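Local atomic coordinates of putative xanthine dehydrogenase YAGS fad-binding subunit (Escherichia coli, PDB entry 5G5G), a protein that probably oxidises aldehydes in the periplasm as the molybdenum-cofactor-carrying subunit of a three-subunit aldehyde oxidase of the xanthine oxidase family. Residues C[36-41]-C[189-194]; C[207-212]-C[243-248]; C[215-220]-C[231-236]. All coordinates share one frame; numbering follows the deposited sequence.

Interaction 1 of 3, residues C[36-41]-C[189-194]; sequences RYAYEW and AMEPHA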
loop_
_atom_site.group_PDB
_atom_site.type_symbol
_atom_site.label_atom_id
_atom_site.label_comp_id
_atom_site.label_asym_id
_atom_site.label_seq_id
_atom_site.Cartn_x
_atom_site.Cartn_y
_atom_site.Cartn_z
ATOM N N ARG C 36 18.912 6.392 -5.367
ATOM C CA ARG C 36 19.196 5.670 -4.100
ATOM C C ARG C 36 18.240 6.050 -3.001
ATOM O O ARG C 36 18.121 7.222 -2.620
ATOM C CB ARG C 36 20.606 5.923 -3.609
ATOM C CG ARG C 36 21.750 5.598 -4.554
ATOM C CD ARG C 36 21.805 4.189 -4.997
ATOM N NE ARG C 36 22.992 4.047 -5.865
ATOM C CZ ARG C 36 24.239 3.836 -5.451
ATOM N NH1 ARG C 36 24.499 3.508 -4.183
ATOM N NH2 ARG C 36 25.248 3.855 -6.354
ATOM N N TYR C 37 17.686 5.022 -2.395
ATOM C CA TYR C 37 16.899 5.112 -1.165
ATOM C C TYR C 37 17.795 4.735 0.030
ATOM O O TYR C 37 18.912 4.269 -0.136
ATOM C CB TYR C 37 15.657 4.204 -1.324
ATOM C CG TYR C 37 14.743 4.639 -2.485
ATOM C CD1 TYR C 37 14.996 4.220 -3.776
ATOM C CD2 TYR C 37 13.639 5.462 -2.264
ATOM C CE1 TYR C 37 14.254 4.635 -4.852
ATOM C CE2 TYR C 37 12.858 5.894 -3.331
ATOM C CZ TYR C 37 13.143 5.454 -4.609
ATOM O OH TYR C 37 12.405 5.860 -5.730
ATOM N N ALA C 38 17.291 4.992 1.236
ATOM C CA ALA C 38 18.049 4.959 2.493
ATOM C C ALA C 38 18.887 3.704 2.714
ATOM O O ALA C 38 19.961 3.806 3.222
ATOM C CB ALA C 38 17.120 5.155 3.660
ATOM N N TYR C 39 18.415 2.552 2.272
ATOM C CA TYR C 39 19.130 1.295 2.553
ATOM C C TYR C 39 20.105 0.934 1.424
ATOM O O TYR C 39 20.637 -0.179 1.412
ATOM C CB TYR C 39 18.129 0.179 2.667
ATOM C CG TYR C 39 18.480 -1.031 3.533
ATOM C CD1 TYR C 39 18.417 -0.950 4.939
ATOM C CD2 TYR C 39 18.753 -2.279 2.930
ATOM C CE1 TYR C 39 18.670 -2.099 5.732
ATOM C CE2 TYR C 39 19.021 -3.388 3.711
ATOM C CZ TYR C 39 18.947 -3.302 5.082
ATOM O OH TYR C 39 19.150 -4.422 5.892
ATOM N N GLU C 40 20.337 1.861 0.502
ATOM C CA GLU C 40 21.049 1.567 -0.758
ATOM C C GLU C 40 22.345 2.349 -0.975
ATOM O O GLU C 40 22.868 2.376 -2.085
ATOM C CB GLU C 40 20.064 1.822 -1.910
ATOM C CG GLU C 40 18.823 0.942 -1.783
ATOM C CD GLU C 40 17.694 1.317 -2.742
ATOM O OE1 GLU C 40 17.859 2.279 -3.525
ATOM O OE2 GLU C 40 16.682 0.617 -2.735
ATOM N N TRP C 41 22.827 3.045 0.050
ATOM C CA TRP C 41 24.003 3.906 -0.049
ATOM C C TRP C 41 25.321 3.125 0.228
ATOM O O TRP C 41 26.091 3.466 1.131
ATOM C CB TRP C 41 23.878 5.054 0.952
ATOM C CG TRP C 41 22.715 6.003 0.655
ATOM C CD1 TRP C 41 21.554 6.111 1.356
ATOM C CD2 TRP C 41 22.633 6.974 -0.399
ATOM N NE1 TRP C 41 20.751 7.086 0.808
ATOM C CE2 TRP C 41 21.400 7.652 -0.243
ATOM C CE3 TRP C 41 23.514 7.389 -1.416
ATOM C CZ2 TRP C 41 21.000 8.677 -1.095
ATOM C CZ3 TRP C 41 23.115 8.391 -2.283
ATOM C CH2 TRP C 41 21.862 9.035 -2.106
ATOM N N ALA C 189 3.377 2.754 2.838
ATOM C CA ALA C 189 4.310 3.290 1.840
ATOM C C ALA C 189 5.201 2.166 1.362
ATOM O O ALA C 189 5.625 1.324 2.173
ATOM C CB ALA C 189 5.163 4.412 2.435
ATOM N N MET C 190 5.471 2.134 0.058
ATOM C CA MET C 190 6.079 0.934 -0.518
ATOM C C MET C 190 7.504 0.767 -0.056
ATOM O O MET C 190 7.968 -0.351 -0.011
ATOM C CB MET C 190 5.974 0.947 -2.028
ATOM C CG MET C 190 6.157 -0.420 -2.681
ATOM S SD MET C 190 5.032 -1.709 -2.121
ATOM C CE MET C 190 3.483 -0.896 -2.272
ATOM N N GLU C 191 8.204 1.856 0.298
ATOM C CA GLU C 191 9.524 1.731 0.938
ATOM C C GLU C 191 9.343 1.579 2.437
ATOM O O GLU C 191 8.888 2.507 3.099
ATOM C CB GLU C 191 10.447 2.930 0.600
ATOM C CG GLU C 191 11.829 2.870 1.256
ATOM C CD GLU C 191 12.520 4.233 1.348
ATOM O OE1 GLU C 191 11.845 5.296 1.225
ATOM O OE2 GLU C 191 13.743 4.222 1.564
ATOM N N PRO C 192 9.789 0.433 2.991
ATOM C CA PRO C 192 9.782 0.295 4.426
ATOM C C PRO C 192 10.647 1.382 5.019
ATOM O O PRO C 192 11.697 1.743 4.429
ATOM C CB PRO C 192 10.451 -1.112 4.636
ATOM C CG PRO C 192 10.123 -1.889 3.405
ATOM C CD PRO C 192 10.238 -0.806 2.328
ATOM N N HIS C 193 10.304 1.815 6.215
ATOM C CA HIS C 193 11.128 2.777 6.911
ATOM C C HIS C 193 12.544 2.187 7.047
ATOM O O HIS C 193 12.720 1.031 7.412
ATOM C CB HIS C 193 10.598 3.055 8.312
ATOM C CG HIS C 193 9.295 3.771 8.350
ATOM N ND1 HIS C 193 8.114 3.214 7.927
ATOM C CD2 HIS C 193 8.989 5.023 8.756
ATOM C CE1 HIS C 193 7.138 4.086 8.083
ATOM N NE2 HIS C 193 7.639 5.188 8.595
ATOM N N ALA C 194 13.547 3.003 6.733
ATOM C CA ALA C 194 14.938 2.596 6.861
ATOM C C ALA C 194 15.902 3.743 7.044
ATOM O O ALA C 194 15.654 4.841 6.543
ATOM C CB ALA C 194 15.356 1.778 5.638
HETATM O O HOH W 1 14.838 6.681 1.500
HETATM O O HOH W 2 15.478 2.074 1.652
#
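The Tyr37 ring and the Glu191 carboxylate stand steeply to one another, their planes 78° apart. Glu191 OE1 reaches the ring obliquely, 3.9 Å from Tyr37 CD2, while Glu40 OE1 lies in the ring plane at its edge. The Tyr39 ring meets the Ala194 methyl obliquely, with 4.2 Å from Tyr39 CD1 to Ala194 CB, and makes a cation-pi contact with Lys267. One face of the Trp41 indole carries Arg36 CB. Glu191 reaches the other loop with CG anti to the backbone N (chi1 179°) and the chain running on extended. These loops join the a/b hammerhead family region, before strand 49-55, to the molybdopterin cofactor-binding region, at the entry to strand 194-200. Water makes the polar link: one accepts from Ala38 N and lies 2.7 Å from Glu191 OE2, and a second, fed by Tyr39 N, donates to Glu191 OE2 at 2.8 Å. Glu191 OE1 is hydrogen-bonded to Ser209 OG and Gly239 N, so both carboxylate oxygens are engaged. Next to this water link Ala38 CB presses on Ala194 O at 3.2 Å. Tyr37 OH is hydrogen-bonded to the backbone of another protein chain, and the Tyr37 side chain comes within about 7 Å of an iron-sulfur cluster.

Interaction 2 of 3, residues C[207-212]-C[243-248]; sequences WTSNQM and GGKLFL. With MOS (dioxothiomolybdenum(VI) ion), chain Z.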
loop_
_atom_site.group_PDB
_atom_site.type_symbol
_atom_site.label_atom_id
_atom_site.label_comp_id
_atom_site.label_asym_id
_atom_site.label_seq_id
_atom_site.Cartn_x
_atom_site.Cartn_y
_atom_site.Cartn_z
ATOM N N TRP C 207 21.425 8.715 6.760
ATOM C CA TRP C 207 20.684 8.585 5.521
ATOM C C TRP C 207 19.379 7.933 5.925
ATOM O O TRP C 207 19.354 6.907 6.641
ATOM C CB TRP C 207 21.409 7.675 4.558
ATOM C CG TRP C 207 22.691 8.257 3.984
ATOM C CD1 TRP C 207 22.842 8.822 2.767
ATOM C CD2 TRP C 207 23.986 8.321 4.609
ATOM N NE1 TRP C 207 24.154 9.221 2.568
ATOM C CE2 TRP C 207 24.880 8.915 3.681
ATOM C CE3 TRP C 207 24.506 7.875 5.849
ATOM C CZ2 TRP C 207 26.259 9.108 3.958
ATOM C CZ3 TRP C 207 25.845 8.126 6.135
ATOM C CH2 TRP C 207 26.721 8.708 5.200
ATOM N N THR C 208 18.267 8.503 5.492
ATOM C CA THR C 208 16.994 8.029 6.014
ATOM C C THR C 208 15.885 8.260 4.999
ATOM O O THR C 208 16.145 8.727 3.871
ATOM C CB THR C 208 16.693 8.737 7.386
ATOM O OG1 THR C 208 15.590 8.115 8.076
ATOM C CG2 THR C 208 16.413 10.204 7.160
ATOM N N SER C 209 14.659 7.899 5.408
ATOM C CA SER C 209 13.457 8.049 4.604
ATOM C C SER C 209 12.509 8.918 5.454
ATOM O O SER C 209 11.947 8.441 6.427
ATOM C CB SER C 209 12.849 6.666 4.279
ATOM O OG SER C 209 11.782 6.790 3.348
ATOM N N ASN C 210 12.483 10.230 5.170
ATOM C CA ASN C 210 11.811 11.167 6.046
ATOM C C ASN C 210 11.297 12.347 5.213
ATOM O O ASN C 210 12.030 12.864 4.391
ATOM C CB ASN C 210 12.751 11.611 7.170
ATOM C CG ASN C 210 12.015 12.299 8.306
ATOM O OD1 ASN C 210 11.435 13.355 8.114
ATOM N ND2 ASN C 210 11.978 11.678 9.479
ATOM N N GLN C 211 10.068 12.783 5.494
ATOM C CA GLN C 211 9.408 13.865 4.781
ATOM C C GLN C 211 9.896 15.260 5.243
ATOM O O GLN C 211 9.677 16.252 4.512
ATOM C CB GLN C 211 7.895 13.794 5.022
ATOM C CG GLN C 211 7.208 12.523 4.509
ATOM C CD GLN C 211 5.741 12.374 4.846
ATOM O OE1 GLN C 211 5.260 11.299 5.218
ATOM N NE2 GLN C 211 5.009 13.483 4.732
ATOM N N MET C 212 10.463 15.343 6.440
ATOM C CA MET C 212 10.696 16.624 7.151
ATOM C C MET C 212 12.102 16.656 7.704
ATOM O O MET C 212 12.351 16.172 8.802
ATOM C CB MET C 212 9.690 16.773 8.287
ATOM C CG MET C 212 8.233 16.855 7.875
ATOM S SD MET C 212 7.968 18.523 7.209
ATOM C CE MET C 212 6.256 18.575 6.891
ATOM N N GLY C 243 2.279 10.792 5.298
ATOM C CA GLY C 243 2.164 11.166 6.709
ATOM C C GLY C 243 2.973 10.302 7.658
ATOM O O GLY C 243 3.367 10.756 8.724
ATOM N N GLY C 244 3.189 9.076 7.237
ATOM C CA GLY C 244 3.888 8.081 8.023
ATOM C C GLY C 244 5.360 8.309 8.221
ATOM O O GLY C 244 6.028 7.615 9.027
ATOM N N LYS C 245 5.915 9.227 7.455
ATOM C CA LYS C 245 7.313 9.581 7.558
ATOM C C LYS C 245 7.511 11.047 7.851
ATOM O O LYS C 245 8.580 11.573 7.655
ATOM C CB LYS C 245 8.056 9.156 6.276
ATOM C CG LYS C 245 8.145 7.633 6.148
ATOM C CD LYS C 245 8.764 7.233 4.838
ATOM C CE LYS C 245 8.643 5.726 4.577
ATOM N NZ LYS C 245 9.199 5.295 3.254
ATOM N N LEU C 246 6.508 11.703 8.427
ATOM C CA LEU C 246 6.683 13.037 8.950
ATOM C C LEU C 246 7.604 13.137 10.115
ATOM O O LEU C 246 8.162 14.198 10.342
ATOM C CB LEU C 246 5.345 13.627 9.455
ATOM C CG LEU C 246 4.350 14.028 8.388
ATOM C CD1 LEU C 246 2.986 14.179 9.006
ATOM C CD2 LEU C 246 4.808 15.292 7.699
ATOM N N PHE C 247 7.703 12.061 10.923
ATOM C CA PHE C 247 8.372 12.118 12.183
ATOM C C PHE C 247 9.504 11.095 12.270
ATOM O O PHE C 247 9.511 10.056 11.596
ATOM C CB PHE C 247 7.351 11.820 13.285
ATOM C CG PHE C 247 6.041 12.522 13.085
ATOM C CD1 PHE C 247 5.999 13.889 13.061
ATOM C CD2 PHE C 247 4.857 11.788 12.880
ATOM C CE1 PHE C 247 4.791 14.561 12.864
ATOM C CE2 PHE C 247 3.661 12.463 12.675
ATOM C CZ PHE C 247 3.630 13.838 12.662
ATOM N N LEU C 248 10.404 11.337 13.181
ATOM C CA LEU C 248 11.394 10.314 13.589
ATOM C C LEU C 248 10.736 8.992 14.008
ATOM O O LEU C 248 9.828 8.989 14.880
ATOM C CB LEU C 248 12.190 10.861 14.764
ATOM C CG LEU C 248 13.493 10.125 15.079
ATOM C CD1 LEU C 248 14.488 10.478 13.983
ATOM C CD2 LEU C 248 13.959 10.589 16.435
HETATM MO MO MOS Z . 0.591 14.641 5.034
HETATM S S MOS Z . -0.644 13.524 6.647
HETATM O O1 MOS Z . 2.194 14.130 5.638
HETATM O O2 MOS Z . 0.108 16.244 6.293
HETATM O O HOH W 3 10.389 8.499 9.095
HETATM O O HOH W 4 10.891 14.220 10.920
#
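Gln211 reaches over the turn 243-246 with its amide held at both ends. Gln211 OE1 accepts from Gly243 N in the carbonyl plane, on a lone pair, at 3.0 Å, and from Lys245 N, tilted 34° from that plane, at 3.1 Å. In return Gln211 N donates almost straight (177°) to Lys245 O at 2.9 Å, so this residue pair is gripped both ways. Gln211 NE2 faces the other way and donates to O1 of the dioxothiomolybdenum ion at 3.0 Å and to Ser506 O; donors on one end and acceptors on the other fix the amide against a flip. Leu246 runs at a slant to Gln211, with Leu246 CD2 3.5 Å from Gln211 NE2, and keeps alongside Met212, their ends on the same side and Met212 CE 3.7 Å from Leu246 CD2. Lys245, extended beyond CG, passes alongside Ser209, where Lys245 NZ donates to Ser209 OG at 3.0 Å, sharing it with the Glu191 carboxylate, and also bonds Glu191 O and Gly240 O. Asn210 OD1 receives Met212 N at 2.8 Å, an Asx turn. Gly243 has backbone angles suited to glycine, and a CB there would also clash with the sulfur of the molybdenum ion. This is the molybdenum side of the cofactor pocket. Strand 203-208 feeds one segment, and Met212 is the N-cap of helix 213-224; the other leads to helix 250-262, with Phe247 resting on Trp215 and Leu248 on Leu220.

Interaction 3 of 3, residues C[215-220]-C[231-236]; sequences WCRTDL and VRIISP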
loop_
_atom_site.group_PDB
_atom_site.type_symbol
_atom_site.label_atom_id
_atom_site.label_comp_id
_atom_site.label_asym_id
_atom_site.label_seq_id
_atom_site.Cartn_x
_atom_site.Cartn_y
_atom_site.Cartn_z
ATOM N N TRP C 215 12.910 18.746 10.995
ATOM C CA TRP C 215 12.290 18.163 12.194
ATOM C C TRP C 215 13.062 16.912 12.567
ATOM O O TRP C 215 13.294 16.658 13.747
ATOM C CB TRP C 215 10.861 17.720 11.939
ATOM C CG TRP C 215 9.867 18.847 11.776
ATOM C CD1 TRP C 215 10.092 20.193 11.879
ATOM C CD2 TRP C 215 8.483 18.669 11.530
ATOM N NE1 TRP C 215 8.887 20.881 11.640
ATOM C CE2 TRP C 215 7.886 19.952 11.474
ATOM C CE3 TRP C 215 7.682 17.541 11.337
ATOM C CZ2 TRP C 215 6.508 20.124 11.271
ATOM C CZ3 TRP C 215 6.315 17.716 11.139
ATOM C CH2 TRP C 215 5.753 18.999 11.063
ATOM N N CYS C 216 13.412 16.117 11.559
ATOM C CA CYS C 216 14.222 14.873 11.819
ATOM C C CYS C 216 15.501 15.209 12.542
ATOM O O CYS C 216 15.860 14.594 13.560
ATOM C CB CYS C 216 14.521 14.165 10.497
ATOM S SG CYS C 216 15.426 12.594 10.647
ATOM N N ARG C 217 16.226 16.183 12.020
ATOM C CA ARG C 217 17.491 16.561 12.607
ATOM C C ARG C 217 17.349 17.000 14.084
ATOM O O ARG C 217 18.085 16.549 14.992
ATOM C CB ARG C 217 18.101 17.677 11.790
ATOM C CG ARG C 217 19.544 17.967 12.106
ATOM C CD ARG C 217 19.923 19.216 11.376
ATOM N NE ARG C 217 21.187 19.740 11.794
ATOM C CZ ARG C 217 21.578 20.991 11.610
ATOM N NH1 ARG C 217 20.769 21.877 11.036
ATOM N NH2 ARG C 217 22.779 21.359 12.037
ATOM N N THR C 218 16.372 17.869 14.329
ATOM C CA THR C 218 16.161 18.385 15.669
ATOM C C THR C 218 15.733 17.280 16.634
ATOM O O THR C 218 16.238 17.207 17.753
ATOM C CB THR C 218 15.116 19.490 15.668
ATOM O OG1 THR C 218 15.637 20.563 14.896
ATOM C CG2 THR C 218 14.827 19.965 17.069
ATOM N N ASP C 219 14.788 16.464 16.186
ATOM C CA ASP C 219 14.197 15.417 17.026
ATOM C C ASP C 219 15.206 14.334 17.291
ATOM O O ASP C 219 15.240 13.784 18.414
ATOM C CB ASP C 219 12.909 14.868 16.422
ATOM C CG ASP C 219 11.787 15.926 16.417
ATOM O OD1 ASP C 219 11.968 16.949 17.108
ATOM O OD2 ASP C 219 10.740 15.776 15.756
ATOM N N LEU C 220 16.002 13.999 16.287
ATOM C CA LEU C 220 17.032 12.923 16.511
ATOM C C LEU C 220 18.082 13.427 17.509
ATOM O O LEU C 220 18.492 12.712 18.437
ATOM C CB LEU C 220 17.708 12.520 15.213
ATOM C CG LEU C 220 18.736 11.395 15.326
ATOM C CD1 LEU C 220 18.168 10.187 16.044
ATOM C CD2 LEU C 220 19.247 11.009 13.955
ATOM N N VAL C 231 24.677 16.809 13.704
ATOM C CA VAL C 231 23.816 15.834 12.988
ATOM C C VAL C 231 23.536 16.347 11.584
ATOM O O VAL C 231 23.143 17.519 11.404
ATOM C CB VAL C 231 22.480 15.635 13.688
ATOM C CG1 VAL C 231 21.560 14.693 12.868
ATOM C CG2 VAL C 231 22.719 15.073 15.084
ATOM N N ARG C 232 23.699 15.461 10.606
ATOM C CA ARG C 232 23.402 15.740 9.238
ATOM C C ARG C 232 22.402 14.651 8.816
ATOM O O ARG C 232 22.635 13.473 9.038
ATOM C CB ARG C 232 24.614 15.730 8.316
ATOM C CG ARG C 232 24.294 16.007 6.843
ATOM C CD ARG C 232 25.542 16.114 5.995
ATOM N NE ARG C 232 25.272 16.252 4.562
ATOM C CZ ARG C 232 26.199 16.254 3.615
ATOM N NH1 ARG C 232 27.502 16.057 3.883
ATOM N NH2 ARG C 232 25.861 16.419 2.359
ATOM N N ILE C 233 21.291 15.086 8.216
ATOM C CA ILE C 233 20.260 14.180 7.736
ATOM C C ILE C 233 20.224 14.244 6.197
ATOM O O ILE C 233 20.207 15.355 5.611
ATOM C CB ILE C 233 18.872 14.600 8.318
ATOM C CG1 ILE C 233 18.838 14.635 9.853
ATOM C CG2 ILE C 233 17.768 13.738 7.755
ATOM C CD1 ILE C 233 19.188 13.324 10.531
ATOM N N ILE C 234 20.082 13.075 5.553
ATOM C CA ILE C 234 20.091 12.936 4.105
ATOM C C ILE C 234 18.931 12.042 3.667
ATOM O O ILE C 234 18.807 10.946 4.155
ATOM C CB ILE C 234 21.452 12.322 3.633
ATOM C CG1 ILE C 234 22.577 13.244 4.079
ATOM C CG2 ILE C 234 21.435 12.070 2.152
ATOM C CD1 ILE C 234 23.963 12.717 3.819
ATOM N N SER C 235 18.010 12.595 2.858
ATOM C CA SER C 235 16.896 11.841 2.319
ATOM C C SER C 235 16.453 12.405 0.937
ATOM O O SER C 235 15.376 13.028 0.831
ATOM C CB SER C 235 15.751 11.877 3.349
ATOM O OG SER C 235 14.811 10.875 3.050
ATOM N N PRO C 236 17.268 12.207 -0.107
ATOM C CA PRO C 236 16.968 12.808 -1.415
ATOM C C PRO C 236 15.871 12.101 -2.166
ATOM O O PRO C 236 15.219 12.708 -3.013
ATOM C CB PRO C 236 18.337 12.738 -2.161
ATOM C CG PRO C 236 19.012 11.526 -1.554
ATOM C CD PRO C 236 18.624 11.594 -0.093
#
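Ile233 lies against helix 213-224, its CG1 and CD1 on Arg217, Cys216 and Leu220, while CG2 shares the Cys216 sulfur. Ile233 CG1 sits 3.6 Å from Arg217 CA, close to the helix backbone. Ile233 CD1 touches Cys216 SG at 3.8 Å and, in a direction roughly square to that, Leu220 CD2. Beside this core the Arg217 and Val231 side chains pass antiparallel, Arg217 CG 3.9 Å from Val231 CG1. With CG anti to the backbone N (chi1 -167°) and the chain extended to NE, the guanidinium is carried to the carbonyl of Val231, where Arg217 NE makes a weak, bent hydrogen bond to Val231 O of 3.0 Å; a second weak one goes to Val228 O. Replacing Arg217 by an alanine here would probably uncover the flank of Val231 and leave the carbonyl of Val231 without this donor. Alternation along the strand sends Val231 and Ile233 to the helix, while Arg232 points away and forms a salt bridge with Asp497. Further out, Ile233 rests on Ile213 and Thr208, and Leu220 on Leu204, which ties the helix to the adjoining strand as well. The local axes of helix 215-220 and strand 231-234 approach to 8.2 Å at 141° between their directions. Strand 231-234 pairs in parallel with strand 203-208 at one border of a mixed sheet, so strand 203-208, helix 213-224 and strand 231-234 form a classic beta-alpha-beta crossover, packed here by Cys216, Leu220 and the stem of Arg217 against Val231 and Ile233.

In the fold
Interaction 2 lies at the molybdenum, with interaction 1 joined to it from the iron-sulfur side and interaction 3 nested behind. Interactions 1 and 2 have centres 11 Å apart and are joined by two probable hydrogen bonds, Glu191 OE1 to Ser209 OG (2.6 Å) and His193 NE2 to Gly244 O (2.9 Å). Interaction 3 sits in the chain loop that interaction 2 closes, with its centre 9 Å from that of interaction 2; Thr208 N to Ile234 O (2.8 Å) joins their strands. Only interaction 2 touches the molybdenum ion: the Cys216 side chain of interaction 3 is about 13 Å from it. Met190 of interaction 1 touches the iron-sulfur cluster, and the Lys245 side chain is about 9 Å from that cluster.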